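F420-dependent methylenetetrahydromethanopterin dehydrogenase (Methanopyrus kandleri, PDB 1QV9) catalyses the reversible, coenzyme F420-dependent reduction of methenyl-tetrahydromethanopterin to methylene-tetrahydromethanopterin in methanogenesis from carbon dioxide. Local coordinates at residues Ala149-Phe154 and Met204-Ile209; Met145-Ala150 and Arg242-Leu247. All blocks are in the same frame, centred on the assembly; numbering follows the deposited sequence.

Interaction 1. Residues Ala149-Phe154 and Met204-Ile209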
loop_
_atom_site.group_PDB
_atom_site.type_symbol
_atom_site.label_atom_id
_atom_site.label_comp_id
_atom_site.label_asym_id
_atom_site.label_seq_id
_atom_site.Cartn_x
_atom_site.Cartn_y
_atom_site.Cartn_z
ATOM N N ALA A 149 14.661 1.278 -15.005
ATOM C CA ALA A 149 14.480 2.711 -15.249
ATOM C C ALA A 149 14.575 3.508 -13.968
ATOM O O ALA A 149 15.439 4.386 -13.850
ATOM C CB ALA A 149 13.113 2.943 -15.932
ATOM N N ALA A 150 13.724 3.213 -12.989
ATOM C CA ALA A 150 13.681 3.994 -11.757
ATOM C C ALA A 150 14.917 3.917 -10.870
ATOM O O ALA A 150 15.132 4.792 -10.044
ATOM C CB ALA A 150 12.386 3.671 -10.971
ATOM N N THR A 151 15.719 2.859 -11.013
ATOM C CA THR A 151 16.957 2.785 -10.203
ATOM C C THR A 151 18.067 3.590 -10.869
ATOM O O THR A 151 19.104 3.858 -10.232
ATOM C CB THR A 151 17.452 1.336 -10.058
ATOM O OG1 THR A 151 17.736 0.814 -11.358
ATOM C CG2 THR A 151 16.403 0.495 -9.287
ATOM N N GLY A 152 17.858 3.976 -12.127
ATOM C CA GLY A 152 18.881 4.732 -12.835
ATOM C C GLY A 152 19.786 3.903 -13.720
ATOM O O GLY A 152 20.680 4.450 -14.381
ATOM N N VAL A 153 19.570 2.581 -13.783
ATOM C CA VAL A 153 20.410 1.757 -14.636
ATOM C C VAL A 153 20.321 2.186 -16.110
ATOM O O VAL A 153 21.333 2.196 -16.813
ATOM C CB VAL A 153 20.034 0.242 -14.521
ATOM C CG1 VAL A 153 20.694 -0.579 -15.645
ATOM C CG2 VAL A 153 20.456 -0.258 -13.144
ATOM N N PHE A 154 19.111 2.537 -16.580
ATOM C CA PHE A 154 18.973 2.946 -17.975
ATOM C C PHE A 154 19.708 4.270 -18.237
ATOM O O PHE A 154 20.069 4.521 -19.393
ATOM C CB PHE A 154 17.479 3.082 -18.368
ATOM C CG PHE A 154 16.789 1.761 -18.672
ATOM C CD1 PHE A 154 15.410 1.687 -18.631
ATOM C CD2 PHE A 154 17.510 0.631 -18.992
ATOM C CE1 PHE A 154 14.743 0.494 -18.913
ATOM C CE2 PHE A 154 16.835 -0.585 -19.271
ATOM C CZ PHE A 154 15.465 -0.625 -19.228
HETATM N N MSE A 204 19.258 0.409 -4.589
HETATM C CA MSE A 204 20.274 -0.630 -4.484
HETATM C C MSE A 204 19.616 -1.930 -4.056
HETATM O O MSE A 204 19.920 -2.970 -4.633
HETATM C CB MSE A 204 21.347 -0.220 -3.474
HETATM C CG MSE A 204 22.154 0.967 -4.016
HETATM SE SE MSE A 204 23.381 1.680 -2.643
HETATM C CE MSE A 204 24.178 0.049 -2.144
ATOM N N ALA A 205 18.730 -1.884 -3.060
ATOM C CA ALA A 205 18.014 -3.100 -2.652
ATOM C C ALA A 205 17.246 -3.668 -3.860
ATOM O O ALA A 205 17.175 -4.870 -4.062
ATOM C CB ALA A 205 17.036 -2.810 -1.531
ATOM N N ALA A 206 16.602 -2.814 -4.658
ATOM C CA ALA A 206 15.911 -3.335 -5.808
ATOM C C ALA A 206 16.830 -4.064 -6.805
ATOM O O ALA A 206 16.448 -5.079 -7.350
ATOM C CB ALA A 206 15.146 -2.164 -6.540
ATOM N N LEU A 207 18.017 -3.536 -7.059
ATOM C CA LEU A 207 18.920 -4.133 -8.021
ATOM C C LEU A 207 19.502 -5.414 -7.437
ATOM O O LEU A 207 19.751 -6.345 -8.201
ATOM C CB LEU A 207 20.082 -3.197 -8.393
ATOM C CG LEU A 207 19.671 -1.939 -9.160
ATOM C CD1 LEU A 207 20.946 -1.268 -9.707
ATOM C CD2 LEU A 207 18.785 -2.324 -10.378
ATOM N N GLU A 208 19.686 -5.458 -6.122
ATOM C CA GLU A 208 20.226 -6.678 -5.521
ATOM C C GLU A 208 19.182 -7.768 -5.687
ATOM O O GLU A 208 19.503 -8.898 -6.109
ATOM C CB GLU A 208 20.562 -6.469 -4.039
ATOM C CG GLU A 208 21.091 -7.768 -3.407
ATOM C CD GLU A 208 22.489 -8.107 -3.866
ATOM O OE1 GLU A 208 22.864 -9.304 -3.726
ATOM O OE2 GLU A 208 23.203 -7.210 -4.384
ATOM N N ILE A 209 17.913 -7.467 -5.382
ATOM C CA ILE A 209 16.874 -8.483 -5.521
ATOM C C ILE A 209 16.737 -8.929 -6.983
ATOM O O ILE A 209 16.581 -10.112 -7.273
ATOM C CB ILE A 209 15.513 -7.947 -4.978
ATOM C CG1 ILE A 209 15.625 -7.716 -3.474
ATOM C CG2 ILE A 209 14.355 -8.889 -5.404
ATOM C CD1 ILE A 209 14.390 -7.060 -2.832
#
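No flat group takes part where T151 and V153 meet L207 and A206; the contact is made by methyl branches and one hydroxyl. The one ring of the two segments, that of F154, has its own neighbours in T16, M19, M145 and L148, and in A138 of the third subunit. L207 points its fork at the turn: L207 CD1 meets V153 CG2 at 3.6 Å, and L207 CD2 reaches T151 OG1 at 3.5 Å. L207 CD2 also lies 3.8 Å from both T151 CG2 and V153 CG2. L207 CG stands beside its own backbone N (chi1 -67°), which carries the fork out from helix 204-209. The smaller A206 adds its methyl, with CB 4.0 Å from T151 CG2.

Threonine suits its place because it has two kinds of branch. Its OG1 sits between the backbone N and the carbonyl carbon (chi1 61°) and hydrogen-bonds to V147 O, one helical turn back, so the hydroxyl can lie against a leucine methyl while its polarity is satisfied; CG2 supplies the apolar surface. Next comes G152, with phi at 97°, where a side chain would run into the carbonyl O of T151. This glycine lets the chain turn out of one helix and into the next, bringing V153 round beside T151. An alanine in place of L207 would remove both methyls and would probably leave V153 CG2 and the T151 side chain without their apolar cover, opening a gap beside the turn. The whole contact is buried where helix 134-150 gives way to helix 153-169: L207 of helix 197-223 also rests on V147 and L188, and L247 of helix 227-257 packs against A206.

Interaction 2. Residues Met145-Ala150 and Arg242-Leu247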
loop_
_atom_site.group_PDB
_atom_site.type_symbol
_atom_site.label_atom_id
_atom_site.label_comp_id
_atom_site.label_asym_id
_atom_site.label_seq_id
_atom_site.Cartn_x
_atom_site.Cartn_y
_atom_site.Cartn_z
HETATM N N MSE A 145 11.418 -3.595 -16.329
HETATM C CA MSE A 145 11.618 -2.265 -16.952
HETATM C C MSE A 145 11.522 -1.173 -15.890
HETATM O O MSE A 145 12.321 -0.200 -15.890
HETATM C CB MSE A 145 10.564 -2.036 -18.046
HETATM C CG MSE A 145 10.807 -0.746 -18.798
HETATM SE SE MSE A 145 9.496 -0.589 -20.259
HETATM C CE MSE A 145 9.961 -2.248 -21.177
ATOM N N LYS A 146 10.555 -1.295 -14.979
ATOM C CA LYS A 146 10.420 -0.285 -13.918
ATOM C C LYS A 146 11.698 -0.278 -13.059
ATOM O O LYS A 146 12.222 0.776 -12.684
ATOM C CB LYS A 146 9.182 -0.606 -13.053
ATOM C CG LYS A 146 9.007 0.234 -11.814
ATOM C CD LYS A 146 9.017 1.709 -12.130
ATOM C CE LYS A 146 8.695 2.510 -10.885
ATOM N NZ LYS A 146 8.764 3.961 -11.109
ATOM N N VAL A 147 12.194 -1.467 -12.713
ATOM C CA VAL A 147 13.416 -1.523 -11.919
ATOM C C VAL A 147 14.587 -0.869 -12.647
ATOM O O VAL A 147 15.262 0.001 -12.080
ATOM C CB VAL A 147 13.766 -3.004 -11.600
ATOM C CG1 VAL A 147 15.209 -3.105 -10.984
ATOM C CG2 VAL A 147 12.734 -3.574 -10.646
ATOM N N LEU A 148 14.829 -1.267 -13.887
ATOM C CA LEU A 148 15.990 -0.723 -14.614
ATOM C C LEU A 148 15.879 0.783 -14.854
ATOM O O LEU A 148 16.899 1.500 -14.867
ATOM C CB LEU A 148 16.197 -1.487 -15.933
ATOM C CG LEU A 148 16.444 -2.988 -15.711
ATOM C CD1 LEU A 148 16.625 -3.660 -17.038
ATOM C CD2 LEU A 148 17.719 -3.195 -14.866
ATOM N N ALA A 149 14.661 1.278 -15.005
ATOM C CA ALA A 149 14.480 2.711 -15.249
ATOM C C ALA A 149 14.575 3.508 -13.968
ATOM O O ALA A 149 15.439 4.386 -13.850
ATOM C CB ALA A 149 13.113 2.943 -15.932
ATOM N N ALA A 150 13.724 3.213 -12.989
ATOM C CA ALA A 150 13.681 3.994 -11.757
ATOM C C ALA A 150 14.917 3.917 -10.870
ATOM O O ALA A 150 15.132 4.792 -10.044
ATOM C CB ALA A 150 12.386 3.671 -10.971
ATOM N N ARG A 242 8.521 -8.471 -8.718
ATOM C CA ARG A 242 7.413 -7.523 -8.470
ATOM C C ARG A 242 7.770 -6.650 -7.248
ATOM O O ARG A 242 7.505 -5.434 -7.242
ATOM C CB ARG A 242 6.106 -8.303 -8.250
ATOM C CG ARG A 242 4.941 -7.488 -7.692
ATOM C CD ARG A 242 3.687 -8.351 -7.805
ATOM N NE ARG A 242 2.513 -7.677 -7.239
ATOM C CZ ARG A 242 2.192 -7.693 -5.947
ATOM N NH1 ARG A 242 1.097 -7.048 -5.511
ATOM N NH2 ARG A 242 2.933 -8.369 -5.062
ATOM N N LYS A 243 8.393 -7.206 -6.205
ATOM C CA LYS A 243 8.786 -6.395 -5.051
ATOM C C LYS A 243 9.978 -5.482 -5.346
ATOM O O LYS A 243 10.106 -4.406 -4.760
ATOM C CB LYS A 243 9.101 -7.278 -3.829
ATOM C CG LYS A 243 7.803 -7.863 -3.246
ATOM C CD LYS A 243 6.786 -6.737 -2.929
ATOM C CE LYS A 243 5.561 -7.210 -2.136
ATOM N NZ LYS A 243 4.758 -8.129 -2.942
ATOM N N ALA A 244 10.883 -5.927 -6.222
ATOM C CA ALA A 244 11.993 -5.075 -6.604
ATOM C C ALA A 244 11.379 -3.850 -7.326
ATOM O O ALA A 244 11.864 -2.748 -7.107
ATOM C CB ALA A 244 12.998 -5.835 -7.543
ATOM N N ALA A 245 10.350 -4.044 -8.153
ATOM C CA ALA A 245 9.754 -2.857 -8.861
ATOM C C ALA A 245 9.131 -1.930 -7.824
ATOM O O ALA A 245 9.154 -0.688 -7.981
ATOM C CB ALA A 245 8.678 -3.304 -9.842
ATOM N N GLU A 246 8.533 -2.486 -6.767
ATOM C CA GLU A 246 7.919 -1.648 -5.738
ATOM C C GLU A 246 8.997 -0.819 -5.025
ATOM O O GLU A 246 8.783 0.355 -4.690
ATOM C CB GLU A 246 7.166 -2.533 -4.742
ATOM C CG GLU A 246 6.407 -1.812 -3.666
ATOM C CD GLU A 246 5.883 -2.804 -2.653
ATOM O OE1 GLU A 246 5.225 -3.770 -3.090
ATOM O OE2 GLU A 246 6.149 -2.634 -1.447
ATOM N N LEU A 247 10.169 -1.409 -4.779
ATOM C CA LEU A 247 11.245 -0.651 -4.146
ATOM C C LEU A 247 11.688 0.480 -5.052
ATOM O O LEU A 247 11.946 1.586 -4.562
ATOM C CB LEU A 247 12.460 -1.567 -3.864
ATOM C CG LEU A 247 12.442 -2.320 -2.543
ATOM C CD1 LEU A 247 13.476 -3.454 -2.629
ATOM C CD2 LEU A 247 12.796 -1.385 -1.386
#
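V147 lays one methyl across the backbone between A244 and A245. CG2 is the branch that reaches over: V147 CG2 lies 3.5 Å from A245 N and 3.6 Å from A244 C, above the peptide link itself. The two alanine methyls are its neighbours, V147 CG2 being 3.8 Å from A244 CB and 4.1 Å from A245 CB. With CG1 anti to the backbone N (chi1 169°), CG2 falls beside that N, on the side of the facing helix. Alanine suits both positions: with nothing beyond CB, it leaves the main chain open to the valine methyl, and the CA atoms of V147 and A245 are 5.0 Å apart.

K146 flanks the valine in a different manner. Its CB points at helix 242-247, and K146 CG passes 3.9 Å from A245 O and 4.1 Å from A245 CB, so that the aliphatic base of the lysine does apolar work. A bend at chi2 (54°) then leads the chain away, and NZ forms a long, weak ion pair with D249. On another side of helix 242-247, R242 and K243 face subunit contacts, with R242 bridging to D249 of the third subunit and K243 to E250 of the second.

The segment axes approach to 8.2 Å and run 31° from parallel. Such close, alanine-lined packing joins helix 134-150 to helix 227-257, part of the helix bundle that accompanies the alpha/beta domain in this trimer of dimers.

How the interactions relate
Helix 134-150, after strand 115-119, supplies K146 and V147 to interaction 2; the turn at its end and the first residue of helix 153-169 supply T151 and V153 to interaction 1. The chain then passes through strand 180-183, at one edge of the sheet within this chain, to helix 197-223, where interaction 1 closes a loop of 49 residues. Helix 227-257 follows, where interaction 2 closes one of 91. The first loop nests inside the second; the segments overlap at A149 and A150, though the touching residues differ. The contacts touch, A206 CB lying 3.4 Å from A244 O. Together they tie helices 197-223 and 227-257 to the end of helix 134-150 and the turn into helix 153-169.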